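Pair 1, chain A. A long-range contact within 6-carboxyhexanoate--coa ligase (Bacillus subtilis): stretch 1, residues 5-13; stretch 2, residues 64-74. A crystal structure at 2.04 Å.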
# COMPACT_ATOMS: atom_id res chain seq x y z
N GLU A 5 2.32 7.09 -26.87
CA GLU A 5 1.98 7.51 -25.48
C GLU A 5 2.19 6.34 -24.49
O GLU A 5 1.31 5.49 -24.31
CB GLU A 5 0.54 8.02 -25.41
CG GLU A 5 0.26 8.90 -24.20
CD GLU A 5 -1.19 9.34 -24.07
OE1 GLU A 5 -2.09 8.53 -24.40
OE2 GLU A 5 -1.43 10.47 -23.57
N GLU A 6 3.38 6.31 -23.88
CA GLU A 6 3.69 5.31 -22.86
C GLU A 6 2.84 5.49 -21.59
O GLU A 6 2.54 6.61 -21.18
CB GLU A 6 5.16 5.35 -22.50
CG GLU A 6 5.61 4.14 -21.70
CD GLU A 6 7.12 4.09 -21.51
OE1 GLU A 6 7.78 5.15 -21.60
OE2 GLU A 6 7.66 2.98 -21.28
N THR A 7 2.44 4.37 -20.99
CA THR A 7 1.65 4.41 -19.77
C THR A 7 2.51 4.55 -18.53
O THR A 7 3.47 3.78 -18.33
CB THR A 7 0.76 3.17 -19.66
OG1 THR A 7 -0.12 3.13 -20.79
CG2 THR A 7 -0.08 3.20 -18.39
N PHE A 8 2.17 5.52 -17.69
CA PHE A 8 2.88 5.76 -16.45
C PHE A 8 2.07 5.41 -15.20
O PHE A 8 0.83 5.28 -15.24
CB PHE A 8 3.38 7.19 -16.37
CG PHE A 8 4.63 7.44 -17.18
CD1 PHE A 8 4.56 7.69 -18.53
CD2 PHE A 8 5.88 7.44 -16.55
CE1 PHE A 8 5.73 7.85 -19.28
CE2 PHE A 8 7.04 7.59 -17.29
CZ PHE A 8 6.97 7.75 -18.66
N TYR A 9 2.81 5.09 -14.13
CA TYR A 9 2.23 4.62 -12.88
C TYR A 9 2.74 5.44 -11.73
O TYR A 9 3.92 5.75 -11.66
CB TYR A 9 2.57 3.14 -12.65
CG TYR A 9 1.94 2.22 -13.65
CD1 TYR A 9 2.47 2.10 -14.92
CD2 TYR A 9 0.77 1.54 -13.36
CE1 TYR A 9 1.88 1.31 -15.87
CE2 TYR A 9 0.18 0.71 -14.30
CZ TYR A 9 0.72 0.63 -15.56
OH TYR A 9 0.13 -0.12 -16.54
N SER A 10 1.81 5.90 -10.89
CA SER A 10 2.13 6.56 -9.64
C SER A 10 2.46 5.51 -8.58
O SER A 10 1.65 4.62 -8.33
CB SER A 10 0.93 7.40 -9.16
OG SER A 10 1.22 7.99 -7.90
N VAL A 11 3.60 5.62 -7.94
CA VAL A 11 3.98 4.65 -6.89
C VAL A 11 4.29 5.44 -5.65
O VAL A 11 5.17 6.32 -5.68
CB VAL A 11 5.21 3.79 -7.25
CG1 VAL A 11 5.35 2.65 -6.25
CG2 VAL A 11 5.08 3.19 -8.64
N ARG A 12 3.52 5.19 -4.59
CA ARG A 12 3.62 5.97 -3.37
C ARG A 12 3.86 5.08 -2.17
O ARG A 12 3.44 3.91 -2.15
CB ARG A 12 2.32 6.76 -3.13
CG ARG A 12 2.13 7.90 -4.12
CD ARG A 12 0.85 8.68 -3.82
NE ARG A 12 -0.34 7.86 -4.07
CZ ARG A 12 -1.55 8.14 -3.60
NH1 ARG A 12 -1.72 9.09 -2.69
NH2 ARG A 12 -2.60 7.45 -4.02
N MET A 13 4.50 5.66 -1.17
CA MET A 13 4.87 4.96 0.04
C MET A 13 4.73 5.91 1.20
O MET A 13 5.20 7.03 1.15
CB MET A 13 6.32 4.45 -0.03
CG MET A 13 6.81 3.75 1.25
SD MET A 13 7.58 4.84 2.50
CE MET A 13 9.03 5.41 1.65
N ILE A 64 2.56 0.81 0.48
CA ILE A 64 3.13 1.11 -0.82
C ILE A 64 2.04 0.80 -1.79
O ILE A 64 1.38 -0.23 -1.68
CB ILE A 64 4.35 0.20 -1.18
CG1 ILE A 64 5.43 0.27 -0.12
CG2 ILE A 64 4.91 0.61 -2.52
CD1 ILE A 64 6.73 -0.46 -0.47
N GLN A 65 1.78 1.72 -2.71
CA GLN A 65 0.68 1.59 -3.63
C GLN A 65 1.13 2.01 -5.03
O GLN A 65 1.88 2.96 -5.18
CB GLN A 65 -0.48 2.46 -3.15
CG GLN A 65 -1.59 2.63 -4.17
CD GLN A 65 -2.61 3.69 -3.76
OE1 GLN A 65 -2.88 4.63 -4.51
NE2 GLN A 65 -3.19 3.52 -2.58
N PHE A 66 0.58 1.38 -6.06
CA PHE A 66 0.71 1.89 -7.40
C PHE A 66 -0.61 1.92 -8.13
O PHE A 66 -1.51 1.14 -7.82
CB PHE A 66 1.80 1.16 -8.22
CG PHE A 66 1.41 -0.18 -8.73
CD1 PHE A 66 0.50 -0.29 -9.77
CD2 PHE A 66 2.12 -1.32 -8.33
CE1 PHE A 66 0.17 -1.54 -10.27
CE2 PHE A 66 1.88 -2.55 -8.91
CZ PHE A 66 0.90 -2.66 -9.89
N GLU A 67 -0.73 2.89 -9.03
CA GLU A 67 -1.91 3.02 -9.85
C GLU A 67 -1.59 3.71 -11.14
O GLU A 67 -0.73 4.57 -11.21
CB GLU A 67 -2.99 3.83 -9.12
CG GLU A 67 -2.65 5.31 -9.02
CD GLU A 67 -3.53 6.08 -8.06
OE1 GLU A 67 -4.65 5.62 -7.75
OE2 GLU A 67 -3.10 7.19 -7.65
N GLU A 68 -2.21 3.22 -12.20
CA GLU A 68 -2.13 3.84 -13.49
C GLU A 68 -2.55 5.29 -13.44
O GLU A 68 -3.56 5.65 -12.84
CB GLU A 68 -3.06 3.10 -14.45
CG GLU A 68 -2.86 3.47 -15.90
CD GLU A 68 -3.71 2.63 -16.84
OE1 GLU A 68 -4.43 1.71 -16.39
OE2 GLU A 68 -3.56 2.83 -18.05
N VAL A 69 -1.74 6.14 -14.06
CA VAL A 69 -2.11 7.52 -14.28
C VAL A 69 -2.81 7.69 -15.62
O VAL A 69 -2.26 7.35 -16.67
CB VAL A 69 -0.88 8.42 -14.19
CG1 VAL A 69 -1.25 9.88 -14.39
CG2 VAL A 69 -0.23 8.22 -12.83
N HIS A 70 -3.99 8.32 -15.60
CA HIS A 70 -4.75 8.49 -16.82
C HIS A 70 -4.53 9.85 -17.48
O HIS A 70 -4.63 9.96 -18.68
CB HIS A 70 -6.24 8.24 -16.56
CG HIS A 70 -6.54 6.84 -16.15
ND1 HIS A 70 -6.46 5.78 -17.04
CD2 HIS A 70 -6.76 6.29 -14.93
CE1 HIS A 70 -6.67 4.65 -16.39
NE2 HIS A 70 -6.85 4.93 -15.11
N GLU A 71 -4.11 10.84 -16.72
CA GLU A 71 -3.86 12.18 -17.26
C GLU A 71 -2.58 12.11 -18.08
O GLU A 71 -1.68 11.29 -17.78
CB GLU A 71 -3.72 13.20 -16.12
CG GLU A 71 -4.97 13.37 -15.23
CD GLU A 71 -5.26 12.17 -14.32
OE1 GLU A 71 -4.32 11.52 -13.81
OE2 GLU A 71 -6.46 11.85 -14.15
N SER A 72 -2.47 12.93 -19.11
CA SER A 72 -1.26 12.89 -19.94
C SER A 72 -0.11 13.60 -19.22
O SER A 72 -0.34 14.54 -18.45
CB SER A 72 -1.52 13.56 -21.29
OG SER A 72 -1.98 14.87 -21.06
N ILE A 73 1.10 13.04 -19.36
CA ILE A 73 2.26 13.49 -18.64
C ILE A 73 2.81 14.73 -19.28
O ILE A 73 2.92 14.81 -20.48
CB ILE A 73 3.41 12.44 -18.69
CG1 ILE A 73 2.88 11.05 -18.36
CG2 ILE A 73 4.53 12.80 -17.73
CD1 ILE A 73 2.10 10.96 -17.08
N LYS A 74 3.31 15.63 -18.48
CA LYS A 74 3.94 16.81 -18.97
C LYS A 74 5.36 16.75 -18.51
O LYS A 74 5.61 16.53 -17.32
CB LYS A 74 3.27 18.04 -18.36
CG LYS A 74 4.03 19.32 -18.63
CD LYS A 74 4.22 19.56 -20.12
CE LYS A 74 4.88 20.90 -20.36
NZ LYS A 74 4.44 21.51 -21.65
O HOH W 1 0.10 7.36 -18.19
O HOH W 2 -0.24 5.52 -5.92

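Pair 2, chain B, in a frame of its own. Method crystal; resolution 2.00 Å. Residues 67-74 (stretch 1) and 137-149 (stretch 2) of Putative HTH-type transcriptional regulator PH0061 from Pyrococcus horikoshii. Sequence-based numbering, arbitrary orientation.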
# COMPACT_ATOMS: atom_id res chain seq x y z
N TYR B 67 -9.31 6.01 -11.08
CA TYR B 67 -7.88 6.23 -11.00
C TYR B 67 -7.10 5.03 -11.51
O TYR B 67 -7.67 3.97 -11.78
CB TYR B 67 -7.46 6.47 -9.54
CG TYR B 67 -8.05 7.69 -8.87
CD1 TYR B 67 -7.69 8.98 -9.28
CD2 TYR B 67 -8.95 7.56 -7.82
CE1 TYR B 67 -8.21 10.10 -8.64
CE2 TYR B 67 -9.48 8.68 -7.18
CZ TYR B 67 -9.10 9.94 -7.59
OH TYR B 67 -9.61 11.05 -6.95
N MET B 68 -5.79 5.22 -11.64
CA MET B 68 -4.87 4.17 -12.07
C MET B 68 -3.55 4.43 -11.35
O MET B 68 -3.23 5.58 -11.03
CB MET B 68 -4.66 4.19 -13.59
CG MET B 68 -3.84 5.37 -14.12
SD MET B 68 -3.38 5.23 -15.90
CE MET B 68 -2.06 4.11 -15.81
N TYR B 69 -2.80 3.37 -11.07
CA TYR B 69 -1.51 3.52 -10.41
C TYR B 69 -0.39 3.59 -11.43
O TYR B 69 -0.52 3.13 -12.56
CB TYR B 69 -1.21 2.32 -9.50
CG TYR B 69 -1.89 2.32 -8.15
CD1 TYR B 69 -1.87 3.46 -7.34
CD2 TYR B 69 -2.50 1.17 -7.66
CE1 TYR B 69 -2.44 3.44 -6.07
CE2 TYR B 69 -3.08 1.14 -6.39
CZ TYR B 69 -3.04 2.29 -5.60
OH TYR B 69 -3.59 2.26 -4.33
N ALA B 70 0.71 4.17 -10.99
CA ALA B 70 1.92 4.26 -11.80
C ALA B 70 3.03 4.07 -10.78
O ALA B 70 2.95 4.58 -9.66
CB ALA B 70 2.03 5.63 -12.46
N ILE B 71 4.03 3.29 -11.16
CA ILE B 71 5.16 3.06 -10.27
C ILE B 71 6.34 3.73 -10.96
O ILE B 71 6.56 3.53 -12.15
CB ILE B 71 5.48 1.56 -10.10
CG1 ILE B 71 4.30 0.83 -9.44
CG2 ILE B 71 6.74 1.39 -9.28
CD1 ILE B 71 4.05 1.23 -8.00
N VAL B 72 7.06 4.55 -10.21
CA VAL B 72 8.23 5.23 -10.75
C VAL B 72 9.48 4.67 -10.08
O VAL B 72 9.63 4.70 -8.85
CB VAL B 72 8.13 6.76 -10.52
CG1 VAL B 72 9.37 7.45 -11.08
CG2 VAL B 72 6.88 7.28 -11.21
N LEU B 73 10.35 4.11 -10.90
CA LEU B 73 11.60 3.51 -10.44
C LEU B 73 12.71 4.51 -10.73
O LEU B 73 12.93 4.90 -11.87
CB LEU B 73 11.83 2.20 -11.21
CG LEU B 73 10.62 1.26 -11.22
CD1 LEU B 73 10.83 0.16 -12.25
CD2 LEU B 73 10.41 0.66 -9.83
N ILE B 74 13.42 4.91 -9.69
CA ILE B 74 14.48 5.89 -9.85
C ILE B 74 15.86 5.41 -9.43
O ILE B 74 16.02 4.79 -8.39
CB ILE B 74 14.17 7.17 -9.03
CG1 ILE B 74 12.81 7.74 -9.43
CG2 ILE B 74 15.27 8.20 -9.24
CD1 ILE B 74 12.24 8.77 -8.43
N VAL B 137 15.19 6.76 -14.90
CA VAL B 137 13.84 6.88 -14.40
C VAL B 137 12.94 5.99 -15.27
O VAL B 137 12.89 6.16 -16.48
CB VAL B 137 13.31 8.32 -14.48
CG1 VAL B 137 11.85 8.37 -14.04
CG2 VAL B 137 14.15 9.23 -13.59
N GLU B 138 12.25 5.05 -14.64
CA GLU B 138 11.35 4.15 -15.36
C GLU B 138 9.94 4.34 -14.82
O GLU B 138 9.73 4.26 -13.61
CB GLU B 138 11.74 2.69 -15.15
CG GLU B 138 13.05 2.27 -15.77
CD GLU B 138 13.01 2.32 -17.28
OE1 GLU B 138 11.90 2.35 -17.86
OE2 GLU B 138 14.10 2.32 -17.89
N VAL B 139 8.99 4.60 -15.70
CA VAL B 139 7.61 4.75 -15.28
C VAL B 139 6.83 3.51 -15.72
O VAL B 139 6.83 3.16 -16.90
CB VAL B 139 6.93 5.99 -15.91
CG1 VAL B 139 5.47 6.05 -15.48
CG2 VAL B 139 7.67 7.26 -15.50
N ILE B 140 6.19 2.84 -14.77
CA ILE B 140 5.40 1.66 -15.08
C ILE B 140 3.93 1.99 -14.85
O ILE B 140 3.53 2.30 -13.72
CB ILE B 140 5.74 0.45 -14.17
CG1 ILE B 140 7.25 0.19 -14.16
CG2 ILE B 140 4.97 -0.78 -14.65
CD1 ILE B 140 7.82 -0.14 -15.52
N LEU B 141 3.13 1.95 -15.90
CA LEU B 141 1.70 2.22 -15.77
C LEU B 141 1.05 0.92 -15.30
O LEU B 141 1.30 -0.14 -15.88
CB LEU B 141 1.11 2.67 -17.11
CG LEU B 141 1.83 3.85 -17.77
CD1 LEU B 141 1.12 4.23 -19.06
CD2 LEU B 141 1.86 5.03 -16.81
N ILE B 142 0.23 0.98 -14.25
CA ILE B 142 -0.41 -0.24 -13.75
C ILE B 142 -1.76 -0.48 -14.40
O ILE B 142 -2.72 0.23 -14.13
CB ILE B 142 -0.59 -0.18 -12.22
CG1 ILE B 142 0.77 0.05 -11.54
CG2 ILE B 142 -1.19 -1.50 -11.71
CD1 ILE B 142 1.83 -1.01 -11.88
N SER B 143 -1.83 -1.49 -15.26
CA SER B 143 -3.07 -1.82 -15.95
C SER B 143 -3.99 -2.67 -15.10
O SER B 143 -5.21 -2.65 -15.28
CB SER B 143 -2.76 -2.54 -17.26
OG SER B 143 -1.96 -3.68 -17.03
N GLU B 144 -3.42 -3.40 -14.15
CA GLU B 144 -4.24 -4.24 -13.28
C GLU B 144 -3.65 -4.44 -11.89
O GLU B 144 -2.46 -4.71 -11.74
CB GLU B 144 -4.44 -5.62 -13.91
CG GLU B 144 -5.17 -5.64 -15.24
CD GLU B 144 -5.06 -6.98 -15.95
OE1 GLU B 144 -5.37 -8.02 -15.31
OE2 GLU B 144 -4.67 -7.00 -17.13
N VAL B 145 -4.50 -4.31 -10.88
CA VAL B 145 -4.08 -4.55 -9.50
C VAL B 145 -4.72 -5.90 -9.16
O VAL B 145 -5.94 -6.00 -9.03
CB VAL B 145 -4.61 -3.46 -8.54
CG1 VAL B 145 -4.28 -3.84 -7.09
CG2 VAL B 145 -3.98 -2.11 -8.89
N ARG B 146 -3.90 -6.93 -9.01
CA ARG B 146 -4.41 -8.26 -8.71
C ARG B 146 -4.50 -8.56 -7.22
O ARG B 146 -5.43 -9.22 -6.76
CB ARG B 146 -3.55 -9.31 -9.41
CG ARG B 146 -3.59 -9.21 -10.93
CD ARG B 146 -5.00 -9.47 -11.46
NE ARG B 146 -5.43 -10.83 -11.12
CZ ARG B 146 -5.07 -11.92 -11.79
NH1 ARG B 146 -4.27 -11.82 -12.84
NH2 ARG B 146 -5.49 -13.11 -11.38
N LYS B 147 -3.53 -8.08 -6.46
CA LYS B 147 -3.51 -8.29 -5.03
C LYS B 147 -2.98 -7.02 -4.39
O LYS B 147 -2.08 -6.39 -4.94
CB LYS B 147 -2.61 -9.46 -4.67
CG LYS B 147 -2.70 -9.88 -3.21
CD LYS B 147 -1.88 -11.13 -2.94
CE LYS B 147 -2.05 -11.61 -1.51
NZ LYS B 147 -1.24 -12.84 -1.27
N PHE B 148 -3.56 -6.62 -3.26
CA PHE B 148 -3.10 -5.42 -2.59
C PHE B 148 -3.42 -5.43 -1.09
O PHE B 148 -4.57 -5.26 -0.70
CB PHE B 148 -3.73 -4.18 -3.23
CG PHE B 148 -2.94 -2.93 -3.01
CD1 PHE B 148 -1.98 -2.53 -3.94
CD2 PHE B 148 -3.13 -2.16 -1.87
CE1 PHE B 148 -1.22 -1.38 -3.73
CE2 PHE B 148 -2.37 -1.01 -1.65
CZ PHE B 148 -1.42 -0.62 -2.58
N GLU B 149 -2.39 -5.63 -0.28
CA GLU B 149 -2.54 -5.64 1.18
C GLU B 149 -1.35 -4.89 1.74
O GLU B 149 -0.36 -4.67 1.05
CB GLU B 149 -2.48 -7.06 1.75
CG GLU B 149 -3.41 -8.07 1.13
CD GLU B 149 -3.33 -9.41 1.85
OE1 GLU B 149 -2.20 -9.86 2.14
OE2 GLU B 149 -4.40 -10.00 2.13
O HOH W 3 -3.82 0.99 -11.78

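Two antiparallel strand pairs with a common backbone: pair 1 from 6-carboxyhexanoate--CoA ligase, pair 2 from the putative transcriptional regulator PH0061. Fourteen central residues superpose with an RMSD of 0.8 Å, and in each pair the strands run at 160° with their axes 4.5 Å (pair 1) and 4.6 Å (pair 2) apart at closest approach. The register is the same. Tyr A9 opposite Glu A68 matches Ala B70 opposite Leu B141, and the series runs on to Met A13 opposite Ile A64, matching Ile B74 opposite Val B137.

The hydrogen-bond ladder is the same in both. Ser A10 N donates to Glu A67 O (2.9 Å) and Glu A67 N to Ser A10 O (3.0 Å); in pair 2, Ile B71 N donates to Ile B140 O (2.8 Å) and Ile B140 N to Ile B71 O (2.7 Å). The next rung joins Arg A12 N to Gln A65 O (2.8 Å), as Leu B73 N is joined to Glu B138 O (2.8 Å). At the other end of the ladder, Val A69 N donates to Phe A8 O (3.0 Å) and Ile B142 N to Tyr B69 O (2.8 Å). Beyond this rung a water links the strands in both: water 1 accepts from Phe A8 N and donates to Val A69 O (both 2.8 Å), and water 3 does the same for Tyr B69 N and Ile B142 O (both 2.7 Å).

The face of Ser A10 and Arg A12, matched by Ile B71 and Leu B73, changes from polar to largely apolar. Pair 1 fills it with polar groups: Arg A12 NH2 makes a weak hydrogen bond to Gln A65 OE1 (2.9 Å) and a long salt bridge to Glu A67 OE2 (3.7 Å), and water 2 accepts from Arg A12 NE (3.0 Å). Pair 2 packs mostly hydrocarbon there; Glu B138 meets Leu B73 CD1 with its CB (4.0 Å) while its end leads away. Leu B73 CD1 lies 4.1 Å from Ile B140 CG1, and Ile B71 CG1 lies 3.9 Å from Ile B142 CD1. Val A69 and Ile B142, whose side-chain centres fall 0.3 Å apart, both point toward the opposing stretch; Val A69 CG2 covers the small Ser A10 at its CB (3.9 Å), while Ile B142 CG1 meets Tyr B69 CB (3.6 Å).

On the other face, Val A11 and Val B72 share the t rotamer and nearly the same place. Val A11 CG2 packs on Phe A66 CB (3.9 Å), whereas Val B72 CG2 approaches the smaller Val B139 at CG2 (4.4 Å). Two residues back on the same face, pair 1 is again the bulkier: Tyr A9 CD2 touches Phe A66 CD1 (4.0 Å), whereas Ala B70 offers only its CB, 4.4 Å from Leu B141 CD2.

Phe A8 and Tyr B69 are matched aromatics with different neighbours. Phe A8 CD1 rests against Ile A73 CG1 (3.8 Å). The Tyr B69 ring instead takes Val B145 CG2 at its edge, 3.8 Å from Tyr B69 CD2, and lies near parallel to the Phe B148 ring, slid so far that the two barely overlap.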